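Local coordinates for protein HOBA (Helicobacter pylori, PDB 2UVP) that is required for initiation of DNA replication and increases the binding of the initiator DnaA to the oriC region, at residues 59-62 with 63-66; 67-70 with 71-75; 88-91 with 92-95. All coordinates share one frame; numbering follows the deposited sequence.

Contact 1: 59-62 with 63-66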
ATOM      1  N   SER A  59       4.727  14.120   4.639  1.00 12.36           N
ATOM      2  CA  SER A  59       4.085  13.297   5.650  1.00 12.84           C
ATOM      3  C   SER A  59       2.767  13.952   6.084  1.00 12.82           C
ATOM      4  O   SER A  59       2.565  15.163   5.870  1.00 12.38           O
ATOM      5  CB  SER A  59       5.002  13.111   6.874  1.00 13.39           C
ATOM      6  OG  SER A  59       5.373  14.354   7.442  1.00 15.15           O
ATOM      7  N   ALA A  60       1.901  13.158   6.706  1.00 13.48           N
ATOM      8  CA  ALA A  60       0.592  13.661   7.210  1.00 13.48           C
ATOM      9  C   ALA A  60       0.139  12.807   8.359  1.00 13.57           C
ATOM     10  O   ALA A  60       0.493  11.617   8.444  1.00 13.76           O
ATOM     11  CB  ALA A  60      -0.454  13.635   6.111  1.00 13.31           C
ATOM     12  N   ASP A  61      -0.701  13.382   9.217  1.00 13.87           N
ATOM     13  CA  ASP A  61      -1.301  12.617  10.304  1.00 14.30           C
ATOM     14  C   ASP A  61      -2.274  11.542   9.787  1.00 15.01           C
ATOM     15  O   ASP A  61      -2.593  11.501   8.591  1.00 14.36           O
ATOM     16  CB  ASP A  61      -1.913  13.568  11.369  1.00 14.03           C
ATOM     17  CG  ASP A  61      -3.178  14.287  10.899  1.00 15.37           C
ATOM     18  OD1 ASP A  61      -3.850  13.843   9.943  1.00 17.20           O
ATOM     19  OD2 ASP A  61      -3.531  15.306  11.532  1.00 15.42           O
ATOM     20  N   SER A  62      -2.706  10.649  10.678  1.00 15.18           N
ATOM     21  CA  SER A  62      -3.544   9.525  10.270  1.00 17.13           C
ATOM     22  C   SER A  62      -4.786   9.989   9.481  1.00 17.34           C
ATOM     23  O   SER A  62      -5.083   9.451   8.402  1.00 20.28           O
ATOM     24  CB  SER A  62      -3.914   8.634  11.484  1.00 18.02           C
ATOM     25  OG  SER A  62      -4.270   9.416  12.623  0.50 18.05           O
ATOM     26  N   SER A  63      -5.466  11.024   9.964  1.00 15.42           N
ATOM     27  CA  SER A  63      -6.713  11.451   9.327  1.00 14.22           C
ATOM     28  C   SER A  63      -6.472  12.066   7.947  1.00 14.46           C
ATOM     29  O   SER A  63      -7.415  12.200   7.148  1.00 14.45           O
ATOM     30  CB  SER A  63      -7.466  12.413  10.246  1.00 15.64           C
ATOM     31  OG  SER A  63      -7.958  11.657  11.357  0.50 12.19           O
ATOM     32  N   ARG A  64      -5.219  12.443   7.676  1.00 13.59           N
ATOM     33  CA  ARG A  64      -4.904  13.153   6.424  1.00 13.48           C
ATOM     34  C   ARG A  64      -4.125  12.327   5.408  1.00 12.47           C
ATOM     35  O   ARG A  64      -3.562  12.886   4.441  1.00 12.80           O
ATOM     36  CB  ARG A  64      -4.188  14.476   6.719  1.00 12.88           C
ATOM     37  CG  ARG A  64      -5.114  15.717   6.671  1.00 14.81           C
ATOM     38  CD  ARG A  64      -6.354  15.533   7.532  1.00 14.48           C
ATOM     39  NE  ARG A  64      -5.997  15.519   8.949  1.00 18.25           N
ATOM     40  CZ  ARG A  64      -6.814  15.874   9.941  1.00 18.28           C
ATOM     41  NH1 ARG A  64      -8.058  16.281   9.684  1.00 19.84           N
ATOM     42  NH2 ARG A  64      -6.376  15.827  11.191  1.00 18.19           N
ATOM     43  N   HIS A  65      -4.113  11.003   5.580  1.00 13.40           N
ATOM     44  CA  HIS A  65      -3.470  10.152   4.568  1.00 13.87           C
ATOM     45  C   HIS A  65      -4.056  10.420   3.186  1.00 12.68           C
ATOM     46  O   HIS A  65      -3.316  10.409   2.200  1.00 12.75           O
ATOM     47  CB  HIS A  65      -3.588   8.662   4.898  1.00 15.15           C
ATOM     48  CG  HIS A  65      -2.775   8.236   6.074  1.00 19.15           C
ATOM     49  ND1 HIS A  65      -2.693   6.915   6.474  1.00 23.07           N
ATOM     50  CD2 HIS A  65      -1.970   8.934   6.911  1.00 21.77           C
ATOM     51  CE1 HIS A  65      -1.900   6.828   7.529  1.00 24.63           C
ATOM     52  NE2 HIS A  65      -1.438   8.034   7.808  1.00 25.09           N
ATOM     53  N   TRP A  66      -5.366  10.673   3.101  1.00 11.90           N
ATOM     54  CA  TRP A  66      -5.962  10.998   1.792  1.00 11.23           C
ATOM     55  C   TRP A  66      -5.282  12.232   1.179  1.00 10.90           C
ATOM     56  O   TRP A  66      -5.104  12.312  -0.038  1.00 11.45           O
ATOM     57  CB  TRP A  66      -7.472  11.226   1.899  1.00 10.74           C
ATOM     58  CG  TRP A  66      -7.844  12.417   2.749  1.00  9.99           C
ATOM     59  CD1 TRP A  66      -8.059  12.424   4.089  1.00 12.42           C
ATOM     60  CD2 TRP A  66      -8.004  13.773   2.301  1.00 10.60           C
ATOM     61  NE1 TRP A  66      -8.384  13.704   4.512  1.00 11.24           N
ATOM     62  CE2 TRP A  66      -8.358  14.546   3.429  1.00 10.48           C
ATOM     63  CE3 TRP A  66      -7.904  14.398   1.048  1.00 10.80           C
ATOM     64  CZ2 TRP A  66      -8.596  15.935   3.346  1.00 10.63           C
ATOM     65  CZ3 TRP A  66      -8.145  15.787   0.961  1.00 12.20           C
ATOM     66  CH2 TRP A  66      -8.498  16.524   2.109  1.00 10.10           C
TER
HETATM   67  O   HOH W   1      -4.954  12.094  12.725  1.00 30.95           O
HETATM   68  O   HOH W   2      -7.088   9.342  12.367  1.00 39.83           O

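Contact 2: 67-70 with 71-75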
ATOM      1  N   PHE A  67      -4.871  13.184   2.014  1.00 10.37           N
ATOM      2  CA  PHE A  67      -4.330  14.444   1.501  1.00  9.79           C
ATOM      3  C   PHE A  67      -2.860  14.271   1.101  1.00  9.78           C
ATOM      4  O   PHE A  67      -2.393  14.869   0.133  1.00  9.98           O
ATOM      5  CB  PHE A  67      -4.525  15.579   2.505  1.00 10.00           C
ATOM      6  CG  PHE A  67      -4.091  16.930   1.987  1.00 10.85           C
ATOM      7  CD1 PHE A  67      -4.699  17.493   0.854  1.00 10.60           C
ATOM      8  CD2 PHE A  67      -3.057  17.625   2.617  1.00 12.55           C
ATOM      9  CE1 PHE A  67      -4.316  18.779   0.381  1.00 11.40           C
ATOM     10  CE2 PHE A  67      -2.644  18.895   2.138  1.00 10.65           C
ATOM     11  CZ  PHE A  67      -3.279  19.456   1.004  1.00 11.04           C
ATOM     12  N   LEU A  68      -2.148  13.423   1.836  1.00 10.11           N
ATOM     13  CA  LEU A  68      -0.809  12.974   1.413  1.00 11.14           C
ATOM     14  C   LEU A  68      -0.906  12.401  -0.013  1.00 11.09           C
ATOM     15  O   LEU A  68      -0.162  12.790  -0.906  1.00 10.78           O
ATOM     16  CB  LEU A  68      -0.292  11.895   2.378  1.00 12.10           C
ATOM     17  CG  LEU A  68       1.209  11.688   2.630  1.00 18.04           C
ATOM     18  CD1 LEU A  68       1.484  10.283   3.134  1.00 19.34           C
ATOM     19  CD2 LEU A  68       2.170  12.096   1.549  1.00 19.50           C
ATOM     20  N   ASN A  69      -1.850  11.483  -0.218  1.00 10.86           N
ATOM     21  CA  ASN A  69      -2.090  10.880  -1.528  1.00 12.03           C
ATOM     22  C   ASN A  69      -2.391  11.947  -2.586  1.00 11.44           C
ATOM     23  O   ASN A  69      -1.838  11.917  -3.704  1.00 12.02           O
ATOM     24  CB  ASN A  69      -3.240   9.872  -1.364  1.00 12.43           C
ATOM     25  CG  ASN A  69      -3.528   9.066  -2.616  1.00 19.14           C
ATOM     26  OD1 ASN A  69      -3.444   9.557  -3.731  1.00 24.04           O
ATOM     27  ND2 ASN A  69      -3.922   7.800  -2.414  1.00 26.83           N
ATOM     28  N   TYR A  70      -3.235  12.902  -2.216  1.00 10.31           N
ATOM     29  CA  TYR A  70      -3.592  14.014  -3.106  1.00  9.59           C
ATOM     30  C   TYR A  70      -2.357  14.817  -3.509  1.00 10.24           C
ATOM     31  O   TYR A  70      -2.193  15.138  -4.680  1.00 11.49           O
ATOM     32  CB  TYR A  70      -4.563  14.915  -2.372  1.00  9.22           C
ATOM     33  CG  TYR A  70      -5.127  16.044  -3.213  1.00  9.38           C
ATOM     34  CD1 TYR A  70      -6.211  15.838  -4.051  1.00  9.27           C
ATOM     35  CD2 TYR A  70      -4.578  17.330  -3.132  1.00 10.32           C
ATOM     36  CE1 TYR A  70      -6.748  16.896  -4.812  1.00  8.41           C
ATOM     37  CE2 TYR A  70      -5.103  18.394  -3.888  1.00 10.45           C
ATOM     38  CZ  TYR A  70      -6.193  18.165  -4.713  1.00  9.15           C
ATOM     39  OH  TYR A  70      -6.757  19.177  -5.471  1.00 10.08           O
ATOM     40  N   ILE A  71      -1.490  15.117  -2.552  1.00  9.78           N
ATOM     41  CA  ILE A  71      -0.264  15.880  -2.870  1.00 10.47           C
ATOM     42  C   ILE A  71       0.595  15.124  -3.896  1.00 11.04           C
ATOM     43  O   ILE A  71       1.015  15.674  -4.917  1.00  9.88           O
ATOM     44  CB  ILE A  71       0.517  16.195  -1.581  1.00 10.74           C
ATOM     45  CG1 ILE A  71      -0.257  17.235  -0.746  1.00 10.01           C
ATOM     46  CG2 ILE A  71       1.935  16.700  -1.897  1.00 11.03           C
ATOM     47  CD1 ILE A  71       0.297  17.403   0.673  1.00 10.24           C
ATOM     48  N   LEU A  72       0.867  13.857  -3.605  1.00 12.16           N
ATOM     49  CA  LEU A  72       1.700  13.050  -4.483  1.00 13.27           C
ATOM     50  C   LEU A  72       1.114  12.933  -5.892  1.00 13.01           C
ATOM     51  O   LEU A  72       1.829  13.108  -6.881  1.00 14.45           O
ATOM     52  CB  LEU A  72       1.896  11.662  -3.877  1.00 13.08           C
ATOM     53  CG  LEU A  72       2.917  11.428  -2.750  1.00 19.93           C
ATOM     54  CD1 LEU A  72       3.342  12.639  -1.973  1.00 21.59           C
ATOM     55  CD2 LEU A  72       2.364  10.348  -1.809  1.00 20.04           C
ATOM     56  N   SER A  73      -0.184  12.657  -5.998  1.00 12.43           N
ATOM     57  CA  SER A  73      -0.764  12.439  -7.320  1.00 13.19           C
ATOM     58  C   SER A  73      -0.921  13.728  -8.097  1.00 12.81           C
ATOM     59  O   SER A  73      -0.856  13.710  -9.327  1.00 13.44           O
ATOM     60  CB  SER A  73      -2.122  11.713  -7.276  1.00 13.78           C
ATOM     61  OG  SER A  73      -3.057  12.415  -6.503  1.00 16.65           O
ATOM     62  N   ASN A  74      -1.146  14.836  -7.405  1.00 12.21           N
ATOM     63  CA  ASN A  74      -1.241  16.109  -8.116  1.00 12.50           C
ATOM     64  C   ASN A  74       0.110  16.648  -8.560  1.00 12.88           C
ATOM     65  O   ASN A  74       0.223  17.219  -9.659  1.00 13.05           O
ATOM     66  CB  ASN A  74      -2.002  17.186  -7.331  1.00 12.15           C
ATOM     67  CG  ASN A  74      -3.499  16.963  -7.347  1.00 14.78           C
ATOM     68  OD1 ASN A  74      -4.022  16.076  -6.667  1.00 16.77           O
ATOM     69  ND2 ASN A  74      -4.196  17.757  -8.139  1.00 12.63           N
ATOM     70  N   LEU A  75       1.126  16.487  -7.718  1.00 13.04           N
ATOM     71  CA  LEU A  75       2.449  17.005  -8.057  1.00 13.34           C
ATOM     72  C   LEU A  75       3.076  16.218  -9.196  1.00 15.04           C
ATOM     73  O   LEU A  75       3.720  16.808 -10.069  1.00 14.94           O
ATOM     74  CB  LEU A  75       3.377  17.052  -6.845  1.00 13.87           C
ATOM     75  CG  LEU A  75       3.040  18.201  -5.873  1.00 13.02           C
ATOM     76  CD1 LEU A  75       3.952  18.181  -4.646  1.00 15.63           C
ATOM     77  CD2 LEU A  75       3.078  19.567  -6.540  1.00 15.84           C
TER
HETATM   78  O   HOH W   3      -4.828  10.321  -5.990  1.00 18.81           O

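Contact 3: 88-91 with 92-95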
ATOM      1  N   VAL A  88       9.512  14.393  -5.153  1.00 14.65           N
ATOM      2  CA  VAL A  88       8.519  14.309  -4.086  1.00 14.91           C
ATOM      3  C   VAL A  88       8.502  12.869  -3.594  1.00 15.65           C
ATOM      4  O   VAL A  88       8.464  11.921  -4.395  1.00 16.04           O
ATOM      5  CB  VAL A  88       7.100  14.699  -4.592  1.00 14.93           C
ATOM      6  CG1 VAL A  88       6.064  14.713  -3.425  1.00 16.37           C
ATOM      7  CG2 VAL A  88       7.109  16.045  -5.322  1.00 15.99           C
ATOM      8  N   ILE A  89       8.553  12.708  -2.280  1.00 14.94           N
ATOM      9  CA  ILE A  89       8.652  11.401  -1.656  1.00 15.09           C
ATOM     10  C   ILE A  89       7.568  11.258  -0.594  1.00 14.71           C
ATOM     11  O   ILE A  89       7.301  12.206   0.155  1.00 14.87           O
ATOM     12  CB  ILE A  89      10.037  11.228  -0.994  1.00 16.20           C
ATOM     13  CG1 ILE A  89      11.152  11.158  -2.062  1.00 17.67           C
ATOM     14  CG2 ILE A  89      10.081  10.029  -0.051  1.00 16.53           C
ATOM     15  CD1 ILE A  89      12.025  12.321  -2.014  1.00 23.65           C
ATOM     16  N   ASP A  90       6.941  10.076  -0.549  1.00 14.08           N
ATOM     17  CA  ASP A  90       6.005   9.721   0.505  1.00 14.18           C
ATOM     18  C   ASP A  90       6.812   9.327   1.751  1.00 15.00           C
ATOM     19  O   ASP A  90       7.329   8.211   1.858  1.00 13.19           O
ATOM     20  CB  ASP A  90       5.086   8.581   0.045  1.00 14.42           C
ATOM     21  CG  ASP A  90       4.087   8.145   1.117  1.00 14.56           C
ATOM     22  OD1 ASP A  90       4.266   8.478   2.311  1.00 14.83           O
ATOM     23  OD2 ASP A  90       3.127   7.429   0.735  1.00 16.51           O
ATOM     24  N   PHE A  91       6.927  10.263   2.687  1.00 14.78           N
ATOM     25  CA  PHE A  91       7.700  10.035   3.890  1.00 15.34           C
ATOM     26  C   PHE A  91       6.995   9.082   4.858  1.00 15.34           C
ATOM     27  O   PHE A  91       7.665   8.252   5.490  1.00 15.93           O
ATOM     28  CB  PHE A  91       8.049  11.384   4.549  1.00 15.71           C
ATOM     29  CG  PHE A  91       8.984  11.270   5.734  1.00 17.43           C
ATOM     30  CD1 PHE A  91      10.144  10.513   5.660  1.00 17.60           C
ATOM     31  CD2 PHE A  91       8.726  11.984   6.904  1.00 20.66           C
ATOM     32  CE1 PHE A  91      11.012  10.416   6.756  1.00 18.72           C
ATOM     33  CE2 PHE A  91       9.590  11.900   8.003  1.00 21.57           C
ATOM     34  CZ  PHE A  91      10.737  11.114   7.923  1.00 20.00           C
ATOM     35  N   ASN A  92       5.662   9.164   4.955  1.00 14.91           N
ATOM     36  CA  ASN A  92       4.886   8.228   5.790  1.00 14.90           C
ATOM     37  C   ASN A  92       5.268   6.804   5.461  1.00 14.67           C
ATOM     38  O   ASN A  92       5.318   5.970   6.351  1.00 14.76           O
ATOM     39  CB  ASN A  92       3.363   8.328   5.570  1.00 15.29           C
ATOM     40  CG  ASN A  92       2.679   9.405   6.432  1.00 17.28           C
ATOM     41  OD1 ASN A  92       1.475   9.315   6.724  1.00 23.02           O
ATOM     42  ND2 ASN A  92       3.402  10.414   6.790  1.00 15.43           N
ATOM     43  N   ALA A  93       5.499   6.533   4.172  1.00 14.71           N
ATOM     44  CA  ALA A  93       5.643   5.165   3.691  1.00 15.31           C
ATOM     45  C   ALA A  93       7.096   4.703   3.741  1.00 16.05           C
ATOM     46  O   ALA A  93       7.397   3.540   3.491  1.00 16.17           O
ATOM     47  CB  ALA A  93       5.121   5.043   2.280  1.00 16.43           C
ATOM     48  N   SER A  94       8.006   5.606   4.049  1.00 15.58           N
ATOM     49  CA  SER A  94       9.416   5.235   3.909  1.00 16.97           C
ATOM     50  C   SER A  94       9.937   4.503   5.140  1.00 17.69           C
ATOM     51  O   SER A  94       9.385   4.615   6.231  1.00 17.24           O
ATOM     52  CB  SER A  94      10.263   6.450   3.593  1.00 18.18           C
ATOM     53  OG  SER A  94      10.626   7.113   4.768  1.00 20.31           O
ATOM     54  N   SER A  95      11.011   3.740   4.952  1.00 18.48           N
ATOM     55  CA  SER A  95      11.610   3.002   6.048  1.00 20.30           C
ATOM     56  C   SER A  95      12.268   3.950   7.063  1.00 20.22           C
ATOM     57  O   SER A  95      12.652   3.519   8.144  1.00 22.09           O
ATOM     58  CB  SER A  95      12.630   2.001   5.498  1.00 20.84           C
ATOM     59  OG  SER A  95      12.020   1.119   4.556  1.00 24.74           O
TER

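Contact 1: 59-62 with 63-66
Asp61 and Arg64 face each other across the turn that leads from strand 55-60 into helix 65-75, and a salt bridge joins them. The arginine presents its NE edge side-on: NE lies 2.9 Å from Asp61 OD1, on the syn lone pair, while NH2 reaches Asp61 OD2 at 2.9 Å in a nearly straight bond (167°). Carboxylate and guanidinium are turned 41° apart. The short aspartate offers two oxygens, enough to hold the arginine side-on while OD2 also accepts from Lys123 N; the long arginine chain folds back at chi2 and chi3 to reach them. Ser63 CB lies over the centre of one guanidinium face, 3.5 Å above its plane.

Backbone bonds close the turn. Arg64 N donates to Asp61 O at 2.9 Å from well above the carbonyl plane, with a weak second reach to OD1, and His65 N makes a weak bond to Ser62 O. The small hydroxyls of Ser62 and Ser63 suit this partly open corner, where one water bridges their OG atoms and another joins Ser62 OG to Ser63 N.

Packing is lighter: Ala60 CB rests 3.6 Å from Arg64 O, and Ser62 O sits over one face of the His65 ring.

Ser59 pairs with strand 116-121. Arg64 leans on Leu161 and Leu165 of helix 161-180; the turn opens the beta-alpha-beta unit formed by strand 55-60, helix 65-75 and strand 88-90.

Contact 2: 67-70 with 71-75
Phe67 and Ile71, one helical turn apart, meet at the face of the ring. Ile71 CG1 stands over one face of the phenyl ring, 4.2 Å from its centroid and 15° off the normal, a CH-pi contact displaced toward the rim; CD1 carries on to Phe67 CE2 at 3.6 Å. With Ile71 CG1 anti to its carbonyl carbon (chi1 -70°), the longer branch runs back toward the preceding turn and meets the ring. An isoleucine branch and a flat aromatic ring, both apolar, suit this buried flank.

Leu68 and Leu72 repeat the spacing on another flank, where Leu68 CD2 lies 3.8 Å from both Leu72 CD1 and Leu72 CD2, methyl to methyl. Among the polar residues, a water links Asn69 OD1 to Ser73 OG, and the same serine hydroxyl lies 3.1 Å from Asn69 O. Short polar side chains suit this partly exposed side. The Asn74 side chain lies over the Tyr70 ring, amide and ring planes 39° apart.

Behind these groups runs the alpha-helical ladder that sets their spacing: Ile71 N donates to Phe67 O at 2.8 Å, and the succeeding three amides bond likewise to Leu68, Asn69 and Tyr70, the Leu72 bond being almost straight.

The helix packs on the sheet and on helix 161-180. Leu68, Ile71 and Leu72 pack on Val58 of strand 55-60, and Leu72 also on Val88 of strand 88-90. Phe67 meets Leu165 of helix 161-180, while Tyr70 stacks edge-to-face with Phe169, and its OH hydrogen-bonds to an acidic side chain of another chain of the assembly.

Contact 3: 88-91 with 92-95
Phe91 O is gripped twice by Ser94: the backbone N lies 3.0 Å away, closing a type I beta turn, and Ser94 OG donates to the same Phe91 O at 3.3 Å. The two donors approach differently, the amide from well above the carbonyl plane and the hydroxyl only 17° out of it. With chi1 at 85°, Ser94 OG is held between its own N and carbonyl carbon, and there it also accepts from Phe96 N. A short hydroxyl side chain can thus donate to Phe91 O and accept from Phe96 N.

Asp90, just ahead of the turn, also binds into it. Ala93 N donates to its OD1 at 3.0 Å from above the carboxylate plane, in a bond bent to 138°, while Ala93 CB sits 3.5 Å from Asp90 CG; a methyl group is small enough to sit against the carboxylate. The Phe91 side chain is buried beside Phe118 and Tyr97, and its CD1 lies 3.5 Å from Ser94 OG.

Together, a carboxylate and a hydroxyl bond to backbone atoms as the chain leaves strand 88-90, fixing the type I turn with which the chain enters an irregular loop. The peptide N-H of Ala93 would tend to favour the ionised form of Asp90.

Overall arrangement
The three contacts follow the chain through one beta-alpha-beta unit: contact 1 is the turn out of strand 55-60, contact 2 the body of helix 65-75, and contact 3 the exit from the neighbouring strand 88-90. Their centres lie about 11 Å (1 to 2) and 12 Å (1 to 3 and 2 to 3) apart. Ala60 CB touches Leu68 CB at 4.1 Å, and Leu72 CD2 meets Asp90 CB at 3.7 Å, so helix side chains pack against both strands. Asn92 of contact 3 packs against Ser59 and His65 of contact 1. All three are away from the calcium sites; an acetate, probably from the crystallisation liquor, lies about 4 Å from the Ser94 side chain.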